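Local coordinates for protein oxidoreductase, 2OG-Fe(II) oxygenase family (Burkholderia pseudomallei, PDB 6N1F) that binds an iron ion and probably acts as an oxidoreductase of the iron- and 2-oxoglutarate-dependent oxygenase family, at residues 41-46 / 128-133. Residues are numbered along the deposited sequence; the frame is centred on the assembly and turned at random.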
loop_
_atom_site.group_PDB
_atom_site.type_symbol
_atom_site.label_atom_id
_atom_site.label_comp_id
_atom_site.label_asym_id
_atom_site.label_seq_id
_atom_site.Cartn_x
_atom_site.Cartn_y
_atom_site.Cartn_z
ATOM N N ALA A 41 -15.686 -5.566 -6.362
ATOM C CA ALA A 41 -16.136 -6.945 -6.190
ATOM C C ALA A 41 -14.965 -7.888 -5.912
ATOM O O ALA A 41 -15.088 -8.808 -5.096
ATOM C CB ALA A 41 -16.916 -7.397 -7.421
ATOM N N GLN A 42 -13.821 -7.682 -6.575
ATOM C CA GLN A 42 -12.667 -8.539 -6.299
ATOM C C GLN A 42 -12.124 -8.286 -4.904
ATOM O O GLN A 42 -11.734 -9.228 -4.202
ATOM C CB GLN A 42 -11.553 -8.329 -7.327
ATOM C CG GLN A 42 -10.530 -9.469 -7.292
ATOM C CD GLN A 42 -9.347 -9.255 -8.204
ATOM O OE1 GLN A 42 -9.458 -8.651 -9.261
ATOM N NE2 GLN A 42 -8.191 -9.756 -7.788
ATOM N N LEU A 43 -12.062 -7.014 -4.505
ATOM C CA LEU A 43 -11.668 -6.679 -3.144
ATOM C C LEU A 43 -12.607 -7.338 -2.149
ATOM O O LEU A 43 -12.166 -7.871 -1.119
ATOM C CB LEU A 43 -11.662 -5.158 -2.964
ATOM C CG LEU A 43 -11.264 -4.628 -1.589
ATOM C CD1 LEU A 43 -9.827 -4.983 -1.323
ATOM C CD2 LEU A 43 -11.451 -3.117 -1.490
ATOM N N ARG A 44 -13.907 -7.330 -2.463
ATOM C CA ARG A 44 -14.912 -7.970 -1.618
ATOM C C ARG A 44 -14.709 -9.482 -1.549
ATOM O O ARG A 44 -14.630 -10.054 -0.456
ATOM C CB ARG A 44 -16.310 -7.636 -2.144
ATOM C CG ARG A 44 -17.327 -7.292 -1.063
ATOM C CD ARG A 44 -18.703 -6.971 -1.649
ATOM N NE ARG A 44 -18.651 -5.869 -2.610
ATOM C CZ ARG A 44 -18.993 -5.960 -3.896
ATOM N NH1 ARG A 44 -19.433 -7.109 -4.402
ATOM N NH2 ARG A 44 -18.899 -4.891 -4.677
ATOM N N GLU A 45 -14.630 -10.154 -2.701
ATOM C CA GLU A 45 -14.644 -11.617 -2.694
ATOM C C GLU A 45 -13.267 -12.191 -2.401
ATOM O O GLU A 45 -13.131 -13.100 -1.578
ATOM C CB GLU A 45 -15.163 -12.149 -4.031
ATOM C CG GLU A 45 -16.638 -11.833 -4.274
ATOM C CD GLU A 45 -17.093 -12.169 -5.683
ATOM O OE1 GLU A 45 -16.253 -12.120 -6.616
ATOM O OE2 GLU A 45 -18.296 -12.482 -5.847
ATOM N N VAL A 46 -12.242 -11.664 -3.069
ATOM C CA VAL A 46 -10.877 -12.155 -2.931
ATOM C C VAL A 46 -10.193 -11.535 -1.717
ATOM O O VAL A 46 -9.452 -12.212 -0.997
ATOM C CB VAL A 46 -10.090 -11.871 -4.227
ATOM C CG1 VAL A 46 -8.624 -12.169 -4.041
ATOM C CG2 VAL A 46 -10.652 -12.672 -5.380
ATOM N N ASP A 128 -15.747 4.671 -3.476
ATOM C CA ASP A 128 -16.471 3.658 -4.234
ATOM C C ASP A 128 -15.832 2.284 -4.064
ATOM O O ASP A 128 -16.531 1.267 -3.976
ATOM C CB ASP A 128 -16.507 4.043 -5.708
ATOM C CG ASP A 128 -17.308 5.307 -5.953
ATOM O OD1 ASP A 128 -17.804 5.887 -4.963
ATOM O OD2 ASP A 128 -17.439 5.711 -7.124
HETATM N N MSE A 129 -14.508 2.243 -4.013
HETATM C CA MSE A 129 -13.742 1.005 -3.982
HETATM C C MSE A 129 -14.075 0.249 -2.712
HETATM O O MSE A 129 -14.263 -0.962 -2.730
HETATM C CB MSE A 129 -12.240 1.313 -4.080
HETATM C CG MSE A 129 -11.306 0.196 -3.686
HETATM SE SE MSE A 129 -10.795 -0.898 -5.206
HETATM C CE MSE A 129 -10.103 0.457 -6.425
ATOM N N PHE A 130 -14.174 0.992 -1.611
ATOM C CA PHE A 130 -14.497 0.394 -0.328
ATOM C C PHE A 130 -15.987 0.141 -0.177
ATOM O O PHE A 130 -16.385 -0.645 0.689
ATOM C CB PHE A 130 -13.981 1.280 0.817
ATOM C CG PHE A 130 -12.485 1.524 0.785
ATOM C CD1 PHE A 130 -11.639 0.698 0.059
ATOM C CD2 PHE A 130 -11.930 2.586 1.483
ATOM C CE1 PHE A 130 -10.265 0.930 0.019
ATOM C CE2 PHE A 130 -10.557 2.830 1.452
ATOM C CZ PHE A 130 -9.726 1.997 0.713
ATOM N N GLY A 131 -16.817 0.781 -0.993
ATOM C CA GLY A 131 -18.247 0.548 -0.929
ATOM C C GLY A 131 -18.933 1.074 0.314
ATOM O O GLY A 131 -19.837 0.411 0.840
ATOM N N THR A 132 -18.535 2.253 0.799
ATOM C CA THR A 132 -19.203 2.869 1.938
ATOM C C THR A 132 -19.225 4.379 1.755
ATOM O O THR A 132 -18.410 4.956 1.031
ATOM C CB THR A 132 -18.527 2.515 3.277
ATOM O OG1 THR A 132 -19.385 2.861 4.369
ATOM C CG2 THR A 132 -17.255 3.285 3.426
ATOM N N ARG A 133 -20.186 5.011 2.413
ATOM C CA ARG A 133 -20.229 6.463 2.440
ATOM C C ARG A 133 -19.355 7.032 3.543
ATOM O O ARG A 133 -19.093 8.242 3.547
ATOM C CB ARG A 133 -21.669 6.942 2.616
#
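Leu-43 of helix 36-45 meets Met-129 and Phe-130 at the C-terminal end of helix 120-130 in a small apolar contact between two helices that pack beside the larger antiparallel sheet, which is consistent with the double-stranded beta-helix (jelly-roll) core usual in 2OG-Fe(II) oxygenases. One methyl group does the touching: CD2 of Leu-43 lies 4.0 Å from the methylene CG of Met-129, a selenomethionine here. The same methyl stands 4.1 Å from CD1 of Phe-130, at the edge of the ring and near its plane, while the backbone O of Met-129, 3.8 Å from CD2, is the nearest atom of 128-133. Leucine suits the place: its CA-CB bond aims the side chain at the opposing helix, chi1 (-180°) keeps CG beside the carbonyl carbon, and chi2 (65°) helps set CD2, rather than CD1, against Met-129 and Phe-130. The Met-129 side chain, bent at chi2 (92°) and chi3, runs at about a right angle to that of Leu-43. It also touches Met-36 and Tyr-39 of helix 36-45 and Leu-51 of strand 48-51, so a long, pliable chain is apt for packing along the helix and onto the sheet's edge strand. Phe-130 belongs mainly to the sheet side, where its ring stacks with Phe-166 and meets Tyr-226 edge-to-face; Val-202 of strand 200-204 touches both Phe-130 and Leu-43. The iron, bound by His-155, Asp-157 and His-209, lies about 13 Å from the side chain of Leu-43, so the contact belongs to the packing of the fold rather than to the metal's first shell. With 102 Å² buried and no hydrogen bond between the segments, cohesion is probably mostly van der Waals and hydrophobic: one methyl meets a methylene, a carbonyl oxygen and a ring edge whose position its aromatic neighbours help to fix.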